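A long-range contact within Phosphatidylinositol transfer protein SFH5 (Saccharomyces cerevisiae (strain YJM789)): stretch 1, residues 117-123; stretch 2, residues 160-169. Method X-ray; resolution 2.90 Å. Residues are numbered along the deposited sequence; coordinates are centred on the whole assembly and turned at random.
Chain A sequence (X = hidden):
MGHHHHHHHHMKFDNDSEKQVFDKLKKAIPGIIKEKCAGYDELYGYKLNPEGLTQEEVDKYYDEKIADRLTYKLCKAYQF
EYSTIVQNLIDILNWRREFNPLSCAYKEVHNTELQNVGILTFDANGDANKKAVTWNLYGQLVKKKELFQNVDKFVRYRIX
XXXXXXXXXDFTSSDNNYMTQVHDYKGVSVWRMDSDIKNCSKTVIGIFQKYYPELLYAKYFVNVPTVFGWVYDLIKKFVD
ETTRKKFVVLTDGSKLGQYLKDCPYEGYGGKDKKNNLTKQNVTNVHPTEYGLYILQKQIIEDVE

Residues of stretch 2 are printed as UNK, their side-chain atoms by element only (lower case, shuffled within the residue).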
# COMPACT_ATOMS: atom_id res chain seq x y z
N VAL A 117 15.97 -3.80 3.31
CA VAL A 117 15.21 -3.20 4.40
C VAL A 117 13.73 -3.16 4.10
O VAL A 117 12.99 -2.49 4.81
CB VAL A 117 15.73 -1.81 4.78
CG1 VAL A 117 16.99 -1.96 5.58
CG2 VAL A 117 15.98 -1.00 3.56
N GLY A 118 13.29 -3.87 3.06
CA GLY A 118 11.89 -4.13 2.80
C GLY A 118 11.55 -5.60 2.99
O GLY A 118 12.06 -6.45 2.27
N ILE A 119 10.72 -5.91 3.98
CA ILE A 119 10.32 -7.26 4.32
C ILE A 119 8.82 -7.37 4.17
O ILE A 119 8.08 -6.45 4.56
CB ILE A 119 10.73 -7.63 5.77
CG1 ILE A 119 12.25 -7.62 5.91
CG2 ILE A 119 10.18 -8.99 6.15
CD1 ILE A 119 12.95 -8.24 4.74
N LEU A 120 8.36 -8.49 3.62
CA LEU A 120 6.95 -8.69 3.33
C LEU A 120 6.53 -10.05 3.88
O LEU A 120 7.13 -11.06 3.51
CB LEU A 120 6.71 -8.60 1.82
CG LEU A 120 5.40 -9.19 1.33
CD1 LEU A 120 4.21 -8.47 1.98
CD2 LEU A 120 5.30 -9.14 -0.18
N THR A 121 5.53 -10.07 4.77
CA THR A 121 5.12 -11.31 5.44
C THR A 121 3.61 -11.49 5.41
O THR A 121 2.85 -10.53 5.40
CB THR A 121 5.56 -11.35 6.89
OG1 THR A 121 4.66 -10.55 7.68
CG2 THR A 121 6.96 -10.83 7.05
N PHE A 122 3.18 -12.74 5.44
CA PHE A 122 1.77 -13.06 5.40
C PHE A 122 1.48 -14.20 6.36
O PHE A 122 2.24 -15.17 6.41
CB PHE A 122 1.32 -13.44 4.00
CG PHE A 122 -0.13 -13.80 3.91
CD1 PHE A 122 -0.52 -15.11 3.73
CD2 PHE A 122 -1.11 -12.83 4.02
CE1 PHE A 122 -1.85 -15.45 3.65
CE2 PHE A 122 -2.46 -13.16 3.93
CZ PHE A 122 -2.82 -14.47 3.75
N ASP A 123 0.40 -14.07 7.11
CA ASP A 123 0.03 -15.00 8.19
C ASP A 123 -1.41 -15.44 7.91
O ASP A 123 -2.37 -14.75 8.27
CB ASP A 123 0.15 -14.34 9.56
CG ASP A 123 -0.50 -15.15 10.66
OD1 ASP A 123 -0.67 -16.38 10.52
OD2 ASP A 123 -0.82 -14.55 11.71
N UNK A 160 7.16 -0.08 -5.06
CA UNK A 160 7.30 -1.47 -5.44
C UNK A 160 6.92 -2.39 -4.29
O UNK A 160 6.25 -3.41 -4.48
N UNK A 161 7.33 -2.03 -3.07
CA UNK A 161 6.93 -2.83 -1.93
C UNK A 161 5.43 -2.69 -1.67
O UNK A 161 4.75 -3.68 -1.41
c UNK A 161 8.66 -2.73 1.63
c UNK A 161 7.72 -3.30 0.56
c UNK A 161 7.77 -2.45 -0.72
c UNK A 161 8.07 -4.71 0.23
N UNK A 162 4.89 -1.48 -1.80
CA UNK A 162 3.45 -1.31 -1.64
C UNK A 162 2.67 -2.24 -2.55
O UNK A 162 1.76 -2.94 -2.10
c UNK A 162 3.05 0.13 -1.92
c UNK A 162 -0.82 0.46 -0.23
s UNK A 162 0.92 0.07 -0.03
c UNK A 162 1.54 0.35 -1.73
N UNK A 163 3.01 -2.28 -3.82
CA UNK A 163 2.24 -3.11 -4.75
C UNK A 163 2.40 -4.60 -4.45
O UNK A 163 1.41 -5.33 -4.48
o UNK A 163 0.09 -0.39 -7.30
c UNK A 163 2.14 -1.41 -6.61
c UNK A 163 2.65 -2.77 -6.18
o UNK A 163 0.17 -2.57 -7.29
c UNK A 163 0.69 -1.46 -7.08
N UNK A 164 3.62 -5.06 -4.16
CA UNK A 164 3.81 -6.46 -3.78
C UNK A 164 2.96 -6.83 -2.56
O UNK A 164 2.45 -7.96 -2.45
c UNK A 164 6.19 -7.00 -4.70
c UNK A 164 7.57 -7.50 -4.27
n UNK A 164 9.57 -5.97 -4.13
c UNK A 164 5.28 -6.74 -3.49
c UNK A 164 8.73 -6.86 -5.04
N UNK A 165 2.80 -5.90 -1.62
CA UNK A 165 1.97 -6.18 -0.46
C UNK A 165 0.55 -6.52 -0.86
O UNK A 165 -0.02 -7.52 -0.40
N UNK A 166 -0.03 -5.70 -1.75
CA UNK A 166 -1.41 -5.90 -2.16
C UNK A 166 -1.58 -7.12 -3.04
O UNK A 166 -2.73 -7.54 -3.25
c UNK A 166 -2.35 -3.07 -1.08
c UNK A 166 -1.98 -2.24 -3.38
c UNK A 166 -1.61 -3.30 -2.36
c UNK A 166 -1.95 -4.68 -2.89
N UNK A 167 -0.50 -7.72 -3.56
CA UNK A 167 -0.77 -8.99 -4.22
C UNK A 167 -1.17 -10.08 -3.23
O UNK A 167 -1.50 -11.18 -3.67
c UNK A 167 0.43 -9.51 -5.01
o UNK A 167 0.12 -10.83 -5.50
N UNK A 168 -1.12 -9.80 -1.93
CA UNK A 168 -1.43 -10.77 -0.89
C UNK A 168 -2.81 -10.57 -0.31
O UNK A 168 -3.21 -11.29 0.61
c UNK A 168 -0.38 -10.69 0.22
c UNK A 168 0.83 -12.43 -1.13
c UNK A 168 0.98 -11.13 -0.33
c UNK A 168 2.01 -11.26 0.73
N UNK A 169 -3.56 -9.61 -0.82
CA UNK A 169 -4.88 -9.36 -0.28
C UNK A 169 -5.92 -10.12 -1.09
O UNK A 169 -5.70 -10.50 -2.24
c UNK A 169 -4.28 -7.52 1.97
c UNK A 169 -5.18 -7.86 -0.30
c UNK A 169 -4.30 -6.98 0.58
c UNK A 169 -4.85 -5.61 0.60

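Position 160 has no side-chain atoms, and its backbone touches nothing on stretch 1. It is Gly160, in a helix that begins earlier in the chain; an ideal CB would find nothing of stretch 1 within 5.5 Å, so this contact does not account for the glycine. Position 161 carries four carbons forked at the second, with the CA-to-CB bond directed toward the strand. One terminal methyl lies 3.7 Å from CA of Gly118, and the pattern is that of leucine. In Leu161, this methyl is CD2; an ideal CB on Gly118 would sit only 3.0 Å from it, so the bare glycine leaves the room that the methyl uses. The other methyl, CD1, comes 4.4 Å from CB of Leu120.

Position 162 bears two carbons, a sulfur and a last carbon, unbranched, out of reach of the strand: Met162, a flexible apolar chain suited to its buried site. At position 163, three carbons end in two oxygens, a carboxylate also out of reach. This is Glu163, whose buried oxygens are both satisfied by hydrogen bonds elsewhere in the structure.

Position 164 shows four carbons in a row ending in nitrogen. Its CB lies 4.1 Å from CD2 of Leu120, and its backbone O 3.8 Å from the same CD2. This is Lys164, whose aliphatic base suits the packing while the chain runs on from a partly exposed site. Position 165 has no side-chain atoms, and its CA packs 4.0 Å from CD1 of Leu120. It is Gly165, whose bare CA allows that approach.

Position 166 is another four-carbon fork, but its CB points away from the strand: Leu166, a buried apolar residue facing away from this contact. Position 167 has one carbon and one oxygen, without contact to stretch 1. It is Ser167, small and polar at a partly exposed site within the type I turn from Leu166 to position 169.

Position 168 has four carbons forked at the second and points toward the strand. One terminal methyl lies 3.8 Å from CD1 of Leu120 and 4.0 Å from CB of Phe122; the backbone O lies 3.9 Å from CE2 of Phe122. This is Leu168, whose methyl CD1 bridges the two side chains. Position 169 is forked in the same way; its CA-to-CB bond points away and, although the chain end comes nearer, it makes no contact with stretch 1. It is Leu169, apolar as suits a buried site.

The strand and helix run nearly parallel, at 8°, with no hydrogen bonds between the stretches. Apolar packing joins them: Leu120 inserts among Leu161, Lys164, Gly165 and Leu168, while Gly118 and Phe122 extend the contact along the strand.

Stretch 2 160-169: GLMEKGLSLL
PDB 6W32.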